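Local structure of nitrite transporter NirC (Salmonella enterica subsp. enterica serovar Typhimurium, 4FC4) at residues A120-Y123 against S124-G127; N201-L204 against F205-W209. The protein forms a pentameric channel of the formate/nitrite transporter family that carries nitrite into and out of the cell across the cytoplasmic membrane. All coordinates share one frame; numbering follows the deposited sequence.

Interaction 1: residues A120-Y123 against S124-G127; sequences ALLY and SWGG
Leu121 and Trp125 meet one helical turn apart in the last turn of helix 98-125, a local i to i+4 contact at the C-terminal end of a predicted transmembrane helix. Their side chains run alongside each other and point the same way, with Leu121 CD1 3.9 Å from Trp125 CH2 at the far end of the indole. The six-membered half of the indole is also approached by Leu122, whose CD2 lies 4.3 Å from Trp125 CE3. With CG of Trp125 anti to its carbonyl carbon (chi1 -68°), the ring is laid back along the preceding turn, and Leu121 O sits over one of its faces, near the rim and 3.3 Å above the ring plane.

That same carbonyl oxygen accepts the backbone bond Trp125 N to Leu121 O, 2.9 Å long with an N-H...O angle of 170°. Ser124 N to Ala120 O, at 3.0 Å, and Gly126 N to Leu122 O, at 2.7 Å, are more bent. The helix closes in a Schellman motif: Gly127 leaves helical geometry with positive phi, a backbone shape that glycine adopts readily. Gly127 N turns back to Ser124 O at 2.8 Å.

The CB of Tyr123 is directed away from residues 124-127, and the Tyr123 OH is hydrogen-bonded to Leu130 N, which ties the helix end to the loop that follows. The Trp125 ring meets Phe155 of a neighbouring subunit, their planes at about 50°, while Leu122 packs on Leu159 and Tyr123 on Tyr195 of that same subunit, placing this last turn at the interface of the pentamer.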
ATOM      1  N   ALA B 120      15.589 -15.069  20.922  1.00 41.32           N
ATOM      2  CA  ALA B 120      16.446 -16.013  20.179  1.00 41.49           C
ATOM      3  C   ALA B 120      16.355 -17.433  20.770  1.00 42.24           C
ATOM      4  O   ALA B 120      16.251 -18.454  20.031  1.00 42.79           O
ATOM      5  CB  ALA B 120      17.901 -15.514  20.093  1.00 39.65           C
ATOM      6  N   LEU B 121      16.345 -17.501  22.098  1.00 42.99           N
ATOM      7  CA  LEU B 121      16.172 -18.785  22.795  1.00 43.91           C
ATOM      8  C   LEU B 121      14.877 -19.517  22.377  1.00 43.00           C
ATOM      9  O   LEU B 121      14.899 -20.735  22.128  1.00 46.13           O
ATOM     10  CB  LEU B 121      16.161 -18.568  24.294  1.00 43.44           C
ATOM     11  CG  LEU B 121      17.455 -18.557  25.089  1.00 52.95           C
ATOM     12  CD1 LEU B 121      17.069 -18.565  26.584  1.00 52.13           C
ATOM     13  CD2 LEU B 121      18.331 -19.781  24.755  1.00 52.71           C
ATOM     14  N   LEU B 122      13.760 -18.793  22.380  1.00 38.98           N
ATOM     15  CA  LEU B 122      12.504 -19.370  22.078  1.00 43.30           C
ATOM     16  C   LEU B 122      12.538 -19.913  20.648  1.00 42.72           C
ATOM     17  O   LEU B 122      12.028 -20.998  20.392  1.00 43.41           O
ATOM     18  CB  LEU B 122      11.368 -18.335  22.209  1.00 45.25           C
ATOM     19  CG  LEU B 122      11.025 -17.666  23.563  1.00 50.13           C
ATOM     20  CD1 LEU B 122       9.944 -16.594  23.316  1.00 46.42           C
ATOM     21  CD2 LEU B 122      10.563 -18.640  24.654  1.00 47.73           C
ATOM     22  N   TYR B 123      13.135 -19.160  19.720  1.00 40.84           N
ATOM     23  CA  TYR B 123      13.152 -19.566  18.305  1.00 38.31           C
ATOM     24  C   TYR B 123      13.962 -20.879  18.160  1.00 40.87           C
ATOM     25  O   TYR B 123      13.656 -21.804  17.372  1.00 41.03           O
ATOM     26  CB  TYR B 123      13.685 -18.396  17.467  1.00 38.72           C
ATOM     27  CG  TYR B 123      13.892 -18.754  16.028  1.00 38.19           C
ATOM     28  CD1 TYR B 123      12.825 -18.797  15.147  1.00 35.77           C
ATOM     29  CD2 TYR B 123      15.152 -19.046  15.568  1.00 37.35           C
ATOM     30  CE1 TYR B 123      13.006 -19.177  13.830  1.00 37.81           C
ATOM     31  CE2 TYR B 123      15.353 -19.394  14.270  1.00 39.62           C
ATOM     32  CZ  TYR B 123      14.256 -19.477  13.410  1.00 39.49           C
ATOM     33  OH  TYR B 123      14.467 -19.838  12.111  1.00 40.72           O
ATOM     34  N   SER B 124      14.970 -20.987  19.010  1.00 41.42           N
ATOM     35  CA  SER B 124      15.822 -22.147  19.058  1.00 42.69           C
ATOM     36  C   SER B 124      15.115 -23.405  19.598  1.00 46.80           C
ATOM     37  O   SER B 124      15.168 -24.501  18.980  1.00 44.95           O
ATOM     38  CB  SER B 124      17.043 -21.796  19.897  1.00 46.49           C
ATOM     39  OG  SER B 124      17.724 -22.957  20.240  1.00 52.79           O
ATOM     40  N   TRP B 125      14.443 -23.243  20.736  1.00 46.88           N
ATOM     41  CA  TRP B 125      13.655 -24.284  21.318  1.00 47.57           C
ATOM     42  C   TRP B 125      12.505 -24.625  20.427  1.00 45.99           C
ATOM     43  O   TRP B 125      11.958 -25.735  20.488  1.00 48.69           O
ATOM     44  CB  TRP B 125      13.150 -23.800  22.678  1.00 51.86           C
ATOM     45  CG  TRP B 125      14.207 -23.617  23.748  1.00 51.99           C
ATOM     46  CD1 TRP B 125      15.445 -24.254  23.830  1.00 57.08           C
ATOM     47  CD2 TRP B 125      14.142 -22.768  24.958  1.00 54.26           C
ATOM     48  NE1 TRP B 125      16.141 -23.866  24.967  1.00 57.25           N
ATOM     49  CE2 TRP B 125      15.413 -22.999  25.698  1.00 57.41           C
ATOM     50  CE3 TRP B 125      13.199 -21.893  25.503  1.00 55.26           C
ATOM     51  CZ2 TRP B 125      15.691 -22.370  26.914  1.00 57.62           C
ATOM     52  CZ3 TRP B 125      13.502 -21.255  26.724  1.00 61.34           C
ATOM     53  CH2 TRP B 125      14.718 -21.509  27.427  1.00 56.94           C
ATOM     54  N   GLY B 126      12.076 -23.625  19.641  1.00 47.94           N
ATOM     55  CA  GLY B 126      11.114 -23.755  18.519  1.00 43.36           C
ATOM     56  C   GLY B 126      11.651 -24.416  17.238  1.00 45.76           C
ATOM     57  O   GLY B 126      10.937 -24.479  16.180  1.00 44.83           O
ATOM     58  N   GLY B 127      12.912 -24.888  17.309  1.00 45.49           N
ATOM     59  CA  GLY B 127      13.559 -25.680  16.238  1.00 43.73           C
ATOM     60  C   GLY B 127      13.637 -24.838  14.991  1.00 45.69           C
ATOM     61  O   GLY B 127      13.503 -25.384  13.882  1.00 46.04           O
TER

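Interaction 2: residues N201-L204 against F205-W209; sequences NMTL and FALSW
Asn201 and Phe205 touch through both backbone and side chain, one turn apart on helix 198-209, in a local, buried contact. This short helix belongs to the formate/nitrite transporter fold, and residues 201-206 lie inside a predicted transmembrane segment.

The backbone bonds are those of a regular alpha-helix. Phe205 N reaches Asn201 O at 2.7 Å, Leu207 N reaches Thr203 O at 2.9 Å, and Ser208 N reaches Leu204 O at 3.0 Å; all three are nearly straight. Ala206 N departs from this pattern, shared between Met202 O and Thr203 O in two weak bonds, with N-H...O angles of 132° and 129°. Thr203 O therefore receives one straight bond, from Leu207 N, and one weak one.

Among the side chains, Phe205 makes the most extensive approach. The chi1 of -68° sets the phenyl group beside the backbone N, with its CD2-CE2 side against Asn201. There CE2 comes to 3.5 Å from Asn201 CB, and CD2 to 3.2 Å from Asn201 O. Thr203 and Leu207 run side by side in the same direction; the methyl CG2 of Thr203 meets Leu207 CD1 at 3.9 Å, and Leu207 CG lies 3.3 Å from Thr203 O.

Several parts of the same subunit surround this turn. Phe205 also packs on Ile222, Asn225 and Leu226 of helix 219-248 and on Thr146 of helix 137-147, whereas Met202 and Thr203 face helix 98-125 at Ser116.

Chemically, the side-chain contacts join carbon to carbon, and carbons of Phe205 and Leu207 also lie close to carbonyl oxygens, while the polar backbone groups are paired along the helix. Phe205 and Leu207 thus probably help to shield the carbonyl oxygens of Asn201 and Thr203, which already accept backbone N-H groups.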
ATOM      1  N   ASN B 201      21.261  -6.247  16.126  1.00 40.64           N
ATOM      2  CA  ASN B 201      22.401  -7.153  16.038  1.00 42.43           C
ATOM      3  C   ASN B 201      22.412  -8.146  17.196  1.00 42.69           C
ATOM      4  O   ASN B 201      22.774  -9.301  17.023  1.00 43.95           O
ATOM      5  CB  ASN B 201      23.747  -6.403  15.963  1.00 45.66           C
ATOM      6  CG  ASN B 201      24.015  -5.730  14.604  1.00 44.17           C
ATOM      7  OD1 ASN B 201      25.060  -5.043  14.450  1.00 53.78           O
ATOM      8  ND2 ASN B 201      23.107  -5.875  13.640  1.00 39.10           N
ATOM      9  N   MET B 202      21.985  -7.692  18.368  1.00 44.76           N
ATOM     10  CA  MET B 202      21.865  -8.545  19.552  1.00 43.68           C
ATOM     11  C   MET B 202      21.092  -9.825  19.247  1.00 42.30           C
ATOM     12  O   MET B 202      21.552 -10.904  19.632  1.00 43.38           O
ATOM     13  CB  MET B 202      21.172  -7.825  20.721  1.00 43.33           C
ATOM     14  CG  MET B 202      21.897  -6.614  21.273  1.00 43.79           C
ATOM     15  SD  MET B 202      20.877  -5.642  22.420  1.00 45.96           S
ATOM     16  CE  MET B 202      22.035  -4.353  22.841  1.00 47.93           C
ATOM     17  N   THR B 203      19.945  -9.725  18.572  1.00 37.12           N
ATOM     18  CA  THR B 203      19.187 -10.926  18.235  1.00 36.50           C
ATOM     19  C   THR B 203      19.983 -11.765  17.207  1.00 38.73           C
ATOM     20  O   THR B 203      20.100 -12.986  17.307  1.00 38.93           O
ATOM     21  CB  THR B 203      17.744 -10.622  17.712  1.00 34.64           C
ATOM     22  OG1 THR B 203      16.915 -10.132  18.782  1.00 34.46           O
ATOM     23  CG2 THR B 203      17.088 -11.908  17.221  1.00 34.32           C
ATOM     24  N   LEU B 204      20.548 -11.112  16.199  1.00 42.99           N
ATOM     25  CA  LEU B 204      21.252 -11.865  15.173  1.00 42.21           C
ATOM     26  C   LEU B 204      22.381 -12.630  15.843  1.00 45.57           C
ATOM     27  O   LEU B 204      22.581 -13.835  15.571  1.00 47.86           O
ATOM     28  CB  LEU B 204      21.807 -10.945  14.105  1.00 39.72           C
ATOM     29  CG  LEU B 204      22.522 -11.756  13.041  1.00 40.81           C
ATOM     30  CD1 LEU B 204      21.561 -12.656  12.253  1.00 41.22           C
ATOM     31  CD2 LEU B 204      23.251 -10.742  12.188  1.00 38.36           C
ATOM     32  N   PHE B 205      23.113 -11.935  16.720  1.00 44.84           N
ATOM     33  CA  PHE B 205      24.245 -12.553  17.355  1.00 47.57           C
ATOM     34  C   PHE B 205      23.852 -13.735  18.197  1.00 50.63           C
ATOM     35  O   PHE B 205      24.607 -14.710  18.268  1.00 52.58           O
ATOM     36  CB  PHE B 205      25.097 -11.554  18.124  1.00 49.27           C
ATOM     37  CG  PHE B 205      25.825 -10.562  17.233  1.00 49.37           C
ATOM     38  CD1 PHE B 205      26.383 -10.955  16.045  1.00 52.38           C
ATOM     39  CD2 PHE B 205      25.932  -9.222  17.585  1.00 50.91           C
ATOM     40  CE1 PHE B 205      27.037 -10.041  15.225  1.00 55.08           C
ATOM     41  CE2 PHE B 205      26.593  -8.304  16.774  1.00 49.88           C
ATOM     42  CZ  PHE B 205      27.144  -8.715  15.588  1.00 50.00           C
ATOM     43  N   ALA B 206      22.644 -13.692  18.780  1.00 51.12           N
ATOM     44  CA  ALA B 206      22.236 -14.730  19.728  1.00 48.98           C
ATOM     45  C   ALA B 206      21.795 -15.964  18.903  1.00 48.47           C
ATOM     46  O   ALA B 206      22.171 -17.130  19.202  1.00 49.71           O
ATOM     47  CB  ALA B 206      21.166 -14.205  20.693  1.00 43.29           C
ATOM     48  N   LEU B 207      21.061 -15.694  17.836  1.00 43.81           N
ATOM     49  CA  LEU B 207      20.652 -16.711  16.879  1.00 44.60           C
ATOM     50  C   LEU B 207      21.838 -17.484  16.283  1.00 48.12           C
ATOM     51  O   LEU B 207      21.834 -18.710  16.241  1.00 51.71           O
ATOM     52  CB  LEU B 207      19.896 -16.033  15.735  1.00 44.29           C
ATOM     53  CG  LEU B 207      18.482 -15.541  16.018  1.00 41.03           C
ATOM     54  CD1 LEU B 207      17.987 -14.843  14.769  1.00 44.75           C
ATOM     55  CD2 LEU B 207      17.553 -16.690  16.457  1.00 42.46           C
ATOM     56  N   SER B 208      22.858 -16.780  15.802  1.00 49.36           N
ATOM     57  CA  SER B 208      24.019 -17.490  15.336  1.00 51.22           C
ATOM     58  C   SER B 208      24.699 -18.242  16.494  1.00 54.54           C
ATOM     59  O   SER B 208      25.151 -19.402  16.330  1.00 60.22           O
ATOM     60  CB  SER B 208      24.995 -16.575  14.599  1.00 49.75           C
ATOM     61  OG  SER B 208      26.063 -17.377  14.129  1.00 51.53           O
ATOM     62  N   TRP B 209      24.747 -17.615  17.670  1.00 54.67           N
ATOM     63  CA  TRP B 209      25.402 -18.246  18.834  1.00 55.46           C
ATOM     64  C   TRP B 209      24.759 -19.554  19.206  1.00 57.95           C
ATOM     65  O   TRP B 209      25.464 -20.536  19.503  1.00 58.79           O
ATOM     66  CB  TRP B 209      25.445 -17.306  20.044  1.00 54.11           C
ATOM     67  CG  TRP B 209      26.300 -17.847  21.164  1.00 55.97           C
ATOM     68  CD1 TRP B 209      25.879 -18.296  22.414  1.00 56.10           C
ATOM     69  CD2 TRP B 209      27.768 -18.041  21.166  1.00 58.75           C
ATOM     70  NE1 TRP B 209      26.944 -18.737  23.173  1.00 59.66           N
ATOM     71  CE2 TRP B 209      28.107 -18.614  22.495  1.00 61.64           C
ATOM     72  CE3 TRP B 209      28.798 -17.804  20.245  1.00 59.85           C
ATOM     73  CZ2 TRP B 209      29.421 -18.924  22.859  1.00 60.98           C
ATOM     74  CZ3 TRP B 209      30.121 -18.116  20.629  1.00 61.43           C
ATOM     75  CH2 TRP B 209      30.417 -18.664  21.908  1.00 60.89           C
TER

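In the fold
Interaction 1 comes first along the chain, at the C-terminal end of helix 98-125, and interaction 2 follows on helix 198-209. Their centres are about 12 Å apart, on the same side of the chain's centre, with interaction 2 the deeper: about 13 Å from that centre against about 21 Å. The two helices touch directly, for Ala120 CB lies 3.6 Å from Ala206 CB and Tyr123 CD2 lies 3.5 Å from Leu207 CD2. Residues 120-127 also reach a neighbouring subunit, whereas 201-209 touch no other chain. The last turn of helix 98-125 therefore bridges the subunit interface and the buried residues 201-208 of helix 198-209.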